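Local coordinates for protein putative rubredoxin reductase (Rhodopseudomonas palustris, PDB 3FG2) that uses its FAD cofactor to pass electrons from NADH, probably, to the ferredoxin that serves the cytochrome P450 CYP199A2, at residues Ser292-Thr297 and Lys312-Tyr317; Ser271-Cys276 and Thr297-Cys302; Asp169-Ala174 and Tyr203-Thr208. All blocks are in the same frame, centred on the assembly; numbering follows the deposited sequence.

Contact 1: Ser292-Thr297 and Lys312-Tyr317; sequences SVQNAT and KPYDGY. With FAD (flavin-adenine dinucleotide), chain B.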
# COMPACT_ATOMS: atom_id res chain seq x y z
N SER A 292 -1.75 -3.33 -1.53
CA SER A 292 -0.68 -4.18 -1.05
C SER A 292 0.13 -4.70 -2.24
O SER A 292 -0.37 -4.77 -3.36
CB SER A 292 -1.25 -5.35 -0.25
OG SER A 292 -1.92 -6.28 -1.09
N VAL A 293 1.38 -5.05 -1.98
CA VAL A 293 2.25 -5.56 -3.02
C VAL A 293 1.66 -6.86 -3.54
O VAL A 293 1.70 -7.14 -4.74
CB VAL A 293 3.66 -5.83 -2.47
CG1 VAL A 293 4.49 -6.58 -3.49
CG2 VAL A 293 4.32 -4.52 -2.09
N GLN A 294 1.11 -7.63 -2.62
CA GLN A 294 0.49 -8.91 -2.96
C GLN A 294 -0.59 -8.68 -4.01
O GLN A 294 -0.61 -9.33 -5.05
CB GLN A 294 -0.11 -9.54 -1.70
CG GLN A 294 -1.09 -10.68 -1.95
CD GLN A 294 -2.48 -10.18 -2.29
OE1 GLN A 294 -3.01 -9.29 -1.62
NE2 GLN A 294 -3.09 -10.76 -3.31
N ASN A 295 -1.48 -7.73 -3.72
CA ASN A 295 -2.57 -7.43 -4.64
C ASN A 295 -2.08 -6.94 -6.00
O ASN A 295 -2.60 -7.36 -7.03
CB ASN A 295 -3.48 -6.38 -4.02
CG ASN A 295 -4.64 -6.02 -4.91
OD1 ASN A 295 -4.69 -4.92 -5.47
ND2 ASN A 295 -5.57 -6.96 -5.07
N ALA A 296 -1.09 -6.06 -6.00
CA ALA A 296 -0.56 -5.52 -7.24
C ALA A 296 0.06 -6.65 -8.06
O ALA A 296 -0.16 -6.76 -9.27
CB ALA A 296 0.50 -4.45 -6.94
N THR A 297 0.82 -7.48 -7.38
CA THR A 297 1.50 -8.60 -8.00
C THR A 297 0.57 -9.67 -8.54
O THR A 297 0.63 -10.02 -9.72
CB THR A 297 2.49 -9.22 -6.99
OG1 THR A 297 3.49 -8.25 -6.65
CG2 THR A 297 3.15 -10.46 -7.55
N LYS A 312 -9.04 -16.23 -16.21
CA LYS A 312 -9.64 -16.77 -14.99
C LYS A 312 -10.02 -15.66 -14.02
O LYS A 312 -9.46 -14.57 -14.06
CB LYS A 312 -8.67 -17.72 -14.29
CG LYS A 312 -8.55 -19.09 -14.91
CD LYS A 312 -7.60 -19.94 -14.09
CE LYS A 312 -7.75 -21.40 -14.42
NZ LYS A 312 -9.14 -21.89 -14.17
N PRO A 313 -10.98 -15.93 -13.13
CA PRO A 313 -11.40 -14.93 -12.15
C PRO A 313 -10.23 -14.64 -11.22
O PRO A 313 -9.54 -15.56 -10.78
CB PRO A 313 -12.54 -15.62 -11.41
CG PRO A 313 -13.12 -16.52 -12.46
CD PRO A 313 -11.89 -17.09 -13.11
N TYR A 314 -10.00 -13.36 -10.93
CA TYR A 314 -8.92 -12.98 -10.03
C TYR A 314 -9.20 -13.53 -8.63
O TYR A 314 -10.31 -13.39 -8.11
CB TYR A 314 -8.81 -11.45 -9.94
CG TYR A 314 -7.82 -11.02 -8.90
CD1 TYR A 314 -6.47 -11.30 -9.05
CD2 TYR A 314 -8.25 -10.41 -7.72
CE1 TYR A 314 -5.55 -10.99 -8.06
CE2 TYR A 314 -7.33 -10.09 -6.70
CZ TYR A 314 -5.98 -10.39 -6.89
OH TYR A 314 -5.05 -10.09 -5.92
N ASP A 315 -8.21 -14.18 -8.02
CA ASP A 315 -8.39 -14.73 -6.68
C ASP A 315 -7.11 -14.71 -5.84
O ASP A 315 -6.88 -15.61 -5.03
CB ASP A 315 -8.92 -16.17 -6.76
CG ASP A 315 -9.43 -16.69 -5.41
OD1 ASP A 315 -9.62 -17.91 -5.27
OD2 ASP A 315 -9.65 -15.88 -4.47
N GLY A 316 -6.29 -13.68 -6.04
CA GLY A 316 -5.07 -13.59 -5.26
C GLY A 316 -5.46 -13.43 -3.80
O GLY A 316 -6.12 -12.45 -3.45
N TYR A 317 -5.10 -14.39 -2.95
CA TYR A 317 -5.48 -14.26 -1.55
C TYR A 317 -4.71 -13.13 -0.88
O TYR A 317 -3.47 -13.11 -0.89
CB TYR A 317 -5.24 -15.55 -0.77
CG TYR A 317 -6.13 -15.60 0.44
CD1 TYR A 317 -7.44 -16.06 0.34
CD2 TYR A 317 -5.70 -15.10 1.66
CE1 TYR A 317 -8.32 -16.01 1.43
CE2 TYR A 317 -6.57 -15.04 2.76
CZ TYR A 317 -7.87 -15.50 2.63
OH TYR A 317 -8.72 -15.47 3.71
PA FAD B . 2.26 2.15 -7.35
O1A FAD B . 1.89 3.36 -6.57
O2A FAD B . 3.33 1.39 -7.00
O5B FAD B . 2.70 2.81 -8.67
C5B FAD B . 1.86 3.71 -9.46
C4B FAD B . 2.83 4.33 -10.49
O4B FAD B . 2.01 4.87 -11.59
C3B FAD B . 3.67 5.51 -9.98
O3B FAD B . 5.03 5.48 -10.27
C2B FAD B . 2.90 6.69 -10.49
O2B FAD B . 3.63 7.87 -10.53
C1B FAD B . 2.54 6.21 -11.87
N9A FAD B . 1.43 6.87 -12.55
C8A FAD B . 0.28 7.35 -11.98
N7A FAD B . -0.54 7.91 -12.87
C5A FAD B . 0.10 7.80 -14.07
C6A FAD B . -0.28 8.23 -15.43
N6A FAD B . -1.40 8.84 -15.73
N1A FAD B . 0.64 7.93 -16.41
C2A FAD B . 1.83 7.28 -16.14
N3A FAD B . 2.25 6.86 -14.93
C4A FAD B . 1.35 7.14 -13.92
N1 FAD B . 2.46 -2.90 0.75
C2 FAD B . 2.77 -4.05 1.36
O2 FAD B . 2.19 -5.06 1.11
N3 FAD B . 3.81 -4.13 2.35
C4 FAD B . 4.55 -3.02 2.71
O4 FAD B . 5.43 -3.13 3.55
C4X FAD B . 4.23 -1.76 2.05
N5 FAD B . 4.93 -0.64 2.36
C5X FAD B . 4.60 0.53 1.70
C6 FAD B . 5.36 1.70 2.03
C7 FAD B . 5.11 2.91 1.42
C7M FAD B . 5.94 4.12 1.81
C8 FAD B . 4.05 3.03 0.42
C8M FAD B . 3.73 4.32 -0.29
C9 FAD B . 3.29 1.88 0.09
C9A FAD B . 3.56 0.64 0.72
N10 FAD B . 2.83 -0.58 0.41
C10 FAD B . 3.14 -1.76 1.05
C1' FAD B . 1.76 -0.50 -0.61
C2' FAD B . 2.32 -0.84 -2.02
O2' FAD B . 3.41 0.03 -2.28
C3' FAD B . 1.20 -0.64 -3.03
O3' FAD B . 0.14 -1.55 -2.74
C4' FAD B . 1.73 -0.89 -4.43
O4' FAD B . 2.82 0.02 -4.74
C5' FAD B . 0.59 -0.68 -5.41
O5' FAD B . 1.18 -0.91 -6.85
P FAD B . 0.66 -0.09 -8.00
O1P FAD B . 1.48 -0.66 -9.19
O2P FAD B . -0.73 -0.15 -8.15
O3P FAD B . 0.98 1.33 -7.81

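Contact 2: Ser271-Cys276 and Thr297-Cys302; sequences SAIGDC and TDQARC. With FAD (flavin-adenine dinucleotide), chain B.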
# COMPACT_ATOMS: atom_id res chain seq x y z
N SER A 271 -7.75 -2.86 -19.12
CA SER A 271 -7.78 -3.47 -17.80
C SER A 271 -7.23 -2.51 -16.75
O SER A 271 -6.50 -1.57 -17.08
CB SER A 271 -6.94 -4.75 -17.78
OG SER A 271 -7.54 -5.77 -18.54
N ALA A 272 -7.56 -2.77 -15.49
CA ALA A 272 -7.06 -1.95 -14.39
C ALA A 272 -6.56 -2.90 -13.31
O ALA A 272 -7.25 -3.87 -12.96
CB ALA A 272 -8.16 -1.06 -13.84
N ILE A 273 -5.36 -2.64 -12.79
CA ILE A 273 -4.77 -3.50 -11.76
C ILE A 273 -4.06 -2.68 -10.68
O ILE A 273 -3.63 -1.55 -10.91
CB ILE A 273 -3.73 -4.46 -12.37
CG1 ILE A 273 -2.64 -3.64 -13.08
CG2 ILE A 273 -4.39 -5.43 -13.33
CD1 ILE A 273 -1.50 -4.47 -13.59
N GLY A 274 -3.94 -3.29 -9.49
CA GLY A 274 -3.25 -2.63 -8.40
C GLY A 274 -4.09 -1.71 -7.53
O GLY A 274 -5.31 -1.85 -7.44
N ASP A 275 -3.43 -0.77 -6.88
CA ASP A 275 -4.10 0.17 -6.00
C ASP A 275 -5.24 0.94 -6.68
O ASP A 275 -6.20 1.32 -6.02
CB ASP A 275 -3.09 1.16 -5.43
CG ASP A 275 -2.26 0.57 -4.31
OD1 ASP A 275 -2.31 -0.67 -4.09
OD2 ASP A 275 -1.55 1.34 -3.63
N CYS A 276 -5.13 1.16 -7.98
CA CYS A 276 -6.15 1.93 -8.70
C CYS A 276 -7.41 1.16 -9.05
O CYS A 276 -8.42 1.76 -9.43
CB CYS A 276 -5.56 2.52 -9.99
SG CYS A 276 -5.46 1.37 -11.41
N THR A 297 0.82 -7.48 -7.38
CA THR A 297 1.50 -8.60 -8.00
C THR A 297 0.57 -9.67 -8.54
O THR A 297 0.63 -10.02 -9.72
CB THR A 297 2.49 -9.22 -6.99
OG1 THR A 297 3.49 -8.25 -6.65
CG2 THR A 297 3.15 -10.46 -7.55
N ASP A 298 -0.31 -10.21 -7.69
CA ASP A 298 -1.22 -11.25 -8.12
C ASP A 298 -2.16 -10.76 -9.21
O ASP A 298 -2.49 -11.50 -10.14
CB ASP A 298 -2.03 -11.80 -6.95
CG ASP A 298 -1.17 -12.46 -5.89
OD1 ASP A 298 -0.05 -12.94 -6.22
OD2 ASP A 298 -1.62 -12.51 -4.73
N GLN A 299 -2.60 -9.52 -9.09
CA GLN A 299 -3.50 -8.98 -10.10
C GLN A 299 -2.77 -8.89 -11.43
O GLN A 299 -3.34 -9.19 -12.49
CB GLN A 299 -4.04 -7.62 -9.67
CG GLN A 299 -5.38 -7.71 -8.95
CD GLN A 299 -5.98 -6.35 -8.67
OE1 GLN A 299 -5.83 -5.42 -9.47
NE2 GLN A 299 -6.68 -6.23 -7.55
N ALA A 300 -1.50 -8.50 -11.38
CA ALA A 300 -0.70 -8.39 -12.60
C ALA A 300 -0.60 -9.77 -13.25
O ALA A 300 -0.76 -9.90 -14.47
CB ALA A 300 0.69 -7.86 -12.27
N ARG A 301 -0.33 -10.79 -12.45
CA ARG A 301 -0.22 -12.15 -12.96
C ARG A 301 -1.53 -12.58 -13.63
O ARG A 301 -1.53 -13.17 -14.72
CB ARG A 301 0.12 -13.12 -11.83
CG ARG A 301 1.58 -13.10 -11.38
CD ARG A 301 1.80 -13.98 -10.15
NE ARG A 301 3.19 -14.39 -9.99
CZ ARG A 301 4.21 -13.56 -9.75
NH1 ARG A 301 3.99 -12.26 -9.64
NH2 ARG A 301 5.44 -14.03 -9.63
N CYS A 302 -2.65 -12.26 -12.98
CA CYS A 302 -3.97 -12.60 -13.51
C CYS A 302 -4.22 -12.03 -14.90
O CYS A 302 -4.77 -12.71 -15.78
CB CYS A 302 -5.05 -12.10 -12.56
SG CYS A 302 -6.71 -12.48 -13.12
PA FAD B . 2.26 2.15 -7.35
O1A FAD B . 1.89 3.36 -6.57
O2A FAD B . 3.33 1.39 -7.00
O5B FAD B . 2.70 2.81 -8.67
C5B FAD B . 1.86 3.71 -9.46
C4B FAD B . 2.83 4.33 -10.49
O4B FAD B . 2.01 4.87 -11.59
C3B FAD B . 3.67 5.51 -9.98
O3B FAD B . 5.03 5.48 -10.27
C2B FAD B . 2.90 6.69 -10.49
O2B FAD B . 3.63 7.87 -10.53
C1B FAD B . 2.54 6.21 -11.87
N9A FAD B . 1.43 6.87 -12.55
C8A FAD B . 0.28 7.35 -11.98
N7A FAD B . -0.54 7.91 -12.87
C5A FAD B . 0.10 7.80 -14.07
C6A FAD B . -0.28 8.23 -15.43
N6A FAD B . -1.40 8.84 -15.73
N1A FAD B . 0.64 7.93 -16.41
C2A FAD B . 1.83 7.28 -16.14
N3A FAD B . 2.25 6.86 -14.93
C4A FAD B . 1.35 7.14 -13.92
N1 FAD B . 2.46 -2.90 0.75
C2 FAD B . 2.77 -4.05 1.36
O2 FAD B . 2.19 -5.06 1.11
N3 FAD B . 3.81 -4.13 2.35
C4 FAD B . 4.55 -3.02 2.71
O4 FAD B . 5.43 -3.13 3.55
C4X FAD B . 4.23 -1.76 2.05
N5 FAD B . 4.93 -0.64 2.36
C5X FAD B . 4.60 0.53 1.70
C6 FAD B . 5.36 1.70 2.03
C7 FAD B . 5.11 2.91 1.42
C7M FAD B . 5.94 4.12 1.81
C8 FAD B . 4.05 3.03 0.42
C8M FAD B . 3.73 4.32 -0.29
C9 FAD B . 3.29 1.88 0.09
C9A FAD B . 3.56 0.64 0.72
N10 FAD B . 2.83 -0.58 0.41
C10 FAD B . 3.14 -1.76 1.05
C1' FAD B . 1.76 -0.50 -0.61
C2' FAD B . 2.32 -0.84 -2.02
O2' FAD B . 3.41 0.03 -2.28
C3' FAD B . 1.20 -0.64 -3.03
O3' FAD B . 0.14 -1.55 -2.74
C4' FAD B . 1.73 -0.89 -4.43
O4' FAD B . 2.82 0.02 -4.74
C5' FAD B . 0.59 -0.68 -5.41
O5' FAD B . 1.18 -0.91 -6.85
P FAD B . 0.66 -0.09 -8.00
O1P FAD B . 1.48 -0.66 -9.19
O2P FAD B . -0.73 -0.15 -8.15
O3P FAD B . 0.98 1.33 -7.81

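Contact 3: Asp169-Ala174 and Tyr203-Thr208; sequences DVVELA and YGVRAT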
# COMPACT_ATOMS: atom_id res chain seq x y z
N ASP A 169 5.40 12.96 17.93
CA ASP A 169 4.02 13.01 18.37
C ASP A 169 3.15 12.51 17.22
O ASP A 169 3.25 13.00 16.09
CB ASP A 169 3.60 14.42 18.77
CG ASP A 169 4.06 14.79 20.16
OD1 ASP A 169 5.21 15.23 20.33
OD2 ASP A 169 3.26 14.63 21.10
N VAL A 170 2.30 11.53 17.51
CA VAL A 170 1.41 10.96 16.51
C VAL A 170 -0.04 11.37 16.75
O VAL A 170 -0.60 11.13 17.81
CB VAL A 170 1.49 9.42 16.50
CG1 VAL A 170 0.46 8.85 15.54
CG2 VAL A 170 2.89 8.97 16.10
N VAL A 171 -0.63 11.99 15.74
CA VAL A 171 -2.00 12.47 15.79
C VAL A 171 -2.95 11.57 14.98
O VAL A 171 -2.83 11.48 13.75
CB VAL A 171 -2.09 13.91 15.24
CG1 VAL A 171 -3.55 14.33 15.07
CG2 VAL A 171 -1.36 14.86 16.19
N GLU A 172 -3.88 10.92 15.67
CA GLU A 172 -4.87 10.04 15.04
C GLU A 172 -6.28 10.43 15.47
O GLU A 172 -6.53 10.67 16.66
CB GLU A 172 -4.61 8.58 15.41
CG GLU A 172 -5.72 7.64 14.94
CD GLU A 172 -5.92 7.68 13.43
OE1 GLU A 172 -7.06 7.44 12.97
OE2 GLU A 172 -4.95 7.95 12.69
N LEU A 173 -7.20 10.48 14.52
CA LEU A 173 -8.59 10.85 14.82
C LEU A 173 -9.34 9.72 15.52
O LEU A 173 -10.20 9.97 16.37
CB LEU A 173 -9.34 11.27 13.55
CG LEU A 173 -10.80 11.68 13.78
CD1 LEU A 173 -10.85 12.79 14.84
CD2 LEU A 173 -11.44 12.15 12.47
N ALA A 174 -9.02 8.49 15.16
CA ALA A 174 -9.66 7.33 15.76
C ALA A 174 -9.13 7.10 17.18
O ALA A 174 -8.10 7.64 17.57
CB ALA A 174 -9.40 6.09 14.91
N TYR A 203 -5.01 10.49 20.52
CA TYR A 203 -6.20 9.95 19.87
C TYR A 203 -7.41 10.88 19.92
O TYR A 203 -7.46 11.80 20.72
CB TYR A 203 -6.57 8.60 20.49
CG TYR A 203 -5.47 7.58 20.42
CD1 TYR A 203 -4.70 7.27 21.54
CD2 TYR A 203 -5.18 6.94 19.22
CE1 TYR A 203 -3.66 6.34 21.46
CE2 TYR A 203 -4.16 6.02 19.13
CZ TYR A 203 -3.40 5.72 20.25
OH TYR A 203 -2.39 4.79 20.15
N GLY A 204 -8.37 10.60 19.05
CA GLY A 204 -9.60 11.37 19.00
C GLY A 204 -9.47 12.81 18.55
O GLY A 204 -10.35 13.62 18.84
N VAL A 205 -8.41 13.12 17.82
CA VAL A 205 -8.19 14.48 17.34
C VAL A 205 -7.78 14.59 15.87
O VAL A 205 -7.20 13.67 15.29
CB VAL A 205 -7.12 15.19 18.21
CG1 VAL A 205 -7.72 15.58 19.56
CG2 VAL A 205 -5.92 14.25 18.43
N ARG A 206 -8.10 15.74 15.27
CA ARG A 206 -7.77 16.04 13.87
C ARG A 206 -6.93 17.30 13.88
O ARG A 206 -7.00 18.09 14.82
CB ARG A 206 -9.01 16.39 13.05
CG ARG A 206 -10.12 15.38 12.99
CD ARG A 206 -11.34 16.05 12.36
NE ARG A 206 -11.04 16.59 11.03
CZ ARG A 206 -11.46 16.05 9.89
NH1 ARG A 206 -12.22 14.95 9.90
NH2 ARG A 206 -11.12 16.60 8.73
N ALA A 207 -6.17 17.49 12.81
CA ALA A 207 -5.38 18.70 12.67
C ALA A 207 -6.37 19.73 12.12
O ALA A 207 -7.12 19.44 11.19
CB ALA A 207 -4.24 18.49 11.68
N THR A 208 -6.40 20.93 12.71
CA THR A 208 -7.31 21.97 12.24
C THR A 208 -6.54 23.15 11.67
O THR A 208 -7.13 24.03 11.05
CB THR A 208 -8.20 22.50 13.38
OG1 THR A 208 -7.37 23.02 14.43
CG2 THR A 208 -9.09 21.40 13.94

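Contact 1: Ser292-Thr297 and Lys312-Tyr317
The hydroxyl of Tyr314 lies close to two side-chain amides from the first turn of a helix, those of Gln294 and Asn295. Gln294 NE2 lies 3.3 Å from Tyr314 OH, and the carboxamide of Asn295 comes in from another direction. The two amides are turned quite differently: that of Gln294 is only 22° from the plane of the tyrosine ring, whereas that of Asn295 stands almost perpendicular to it. Gln294 carries its CG anti to the backbone N (chi1 165°), and the bend at chi2 then brings CD to the loop carbonyl, Gln294 CD lying 3.4 Å from Tyr317 O. The NE2 of this amide is hydrogen-bonded to the carboxylate of Asp298, one turn along the helix. Gly316 fits because the loop backbone crosses the phenol closely: Gly316 N lies 3.4 Å above the plane of the Tyr314 ring, toward its rim, and a beta carbon on Gly316 would run into the hydroxyl.

The same helix turn faces FAD on another side. Ser292 is the N-cap, its OG accepting from Asn295 N at 3.0 Å, so a small hydroxyl residue suits the helix start. Val293 O takes two donors, Thr297 N and Thr297 OG1. Val293 N, at this helix end, donates a nearly straight bond of 3.2 Å to FAD O2. The helix dipole would probably favour negative charge building up near O2 on flavin reduction. Ala296, small enough to admit the cofactor, brings CB to 3.6 Å from FAD O5'.

In the fold, residues 312-317 lie in the loop between helix 293-306 and strand 319-324. Tyr314 lies against that helix and meets Phe279 of strand 277-281 edge-to-face, while Val293 and Ala296 pack on His11 of helix 11-22.

Contact 2: Ser271-Cys276 and Thr297-Cys302
Ile273 and Gln299 run antiparallel alongside one another, one leaving the end of a strand and the other reaching out from a helix. Beyond CG the Gln299 chain is extended (chi2 -173°), a length that lets its amide reach the backbone after Ile273. There Gln299 OE1 accepts from Gly274 N at 2.8 Å; the N-H approaches from above the amide plane, 49° out of it. The same oxygen also lies 3.2 Å from Ile273 CA. A glutamine suits this buried place, since its carbonyl satisfies a backbone N-H without bringing in a full charge. The branched Ile273 packs beside it, CB 3.7 Å from Gln299 OE1, and its far end extends to the helix, where Ile273 CD1 lies 4.2 Å from Ala300 CB. Alanine leaves the room this methyl needs.

Beyond Ile273 the chain turns to the cofactor. Gly274 has backbone angles that favour glycine, and any beta carbon on it would collide with the FAD phosphate oxygen O2P. Asp275 N donates to FAD O2P at 3.0 Å, while Asp275 OD1 accepts from the ribityl hydroxyl FAD O3' at 2.9 Å. An alanine in place of Asp275 would probably leave O3' without its acceptor and open a gap beside FAD C5', freeing the ribityl chain to shift.

A strand followed by a Gly-Asp pair that holds the pyrophosphate and ribityl portions of FAD is a signature of the FAD domain in pyridine nucleotide-disulphide oxidoreductases and their flavoprotein relatives.

Contact 3: Asp169-Ala174 and Tyr203-Thr208
Glu172 and Val205 join through the backbone: Val205 N donates to Glu172 O over 3.3 Å in a nearly straight bond (167°). Around it residues 171-174 and 203-206, whose directions differ by 104°, come close. Gly204 CA places a C-H on Leu173 O at 3.0 Å, and Gly204 N makes a weak bond to Ala174 O. Glycine suits this turn, where phi is positive. On the buried flank, Val171 CG1 meets Val205 CG2 at 4.1 Å, the two branched side chains crossing at about a right angle. Tyr203 presents its ring edge to the loop, CD2 lying 3.4 Å from Ala174 O near the ring plane.

The solvent side is built differently, from Leu173, Gly204 and Arg206, all exposed. In Leu173 chi1 (-180°) sets CG anti to the backbone N, and from there both methyls lie against Arg206 CG, Leu173 CD1 at 3.3 Å. An arginine can thus offer methylenes to a leucine, while its chain bends at chi3 and Arg206 NH1 still passes near Leu173 CD2.

Glu172 folds back on its own loop, OE1 accepting from Ala174 N at 3.1 Å, while OE2 takes the N-H of Ala150 in what looks like a Rossmann-type glycine-rich turn. It stands at the C-terminal end of strand 167-171, where NAD-specific Rossmann domains commonly carry an acidic residue.

That strand lies between strands 144-148 and 200-202 of a parallel sheet. The segment 203-208 leads from an edge strand, 200-202, into strand 207-213 of a three-stranded antiparallel sheet, and Val171 and Val205 both touch Leu222 of its strand 216-222.

In the fold
Contact 3 closes first along the chain. Contacts 1 and 2 follow with their segments alternating along the chain; both use helix 293-306 and share Thr297. Their centres are 7 Å apart, and Tyr314 of the one packs on Gln299 of the other, so a single helix joins a loop, the end of strand 270-272 and FAD. Contact 3 lies on the opposite side of the chain's centre, about 33 Å away between centres and about 18 Å between nearest atoms. It lies where the other parallel sheet meets a small antiparallel sheet, probably in the NADH-binding unit. The chain thus pairs two Rossmann-like units, and contacts 1 and 2 build the cofactor side.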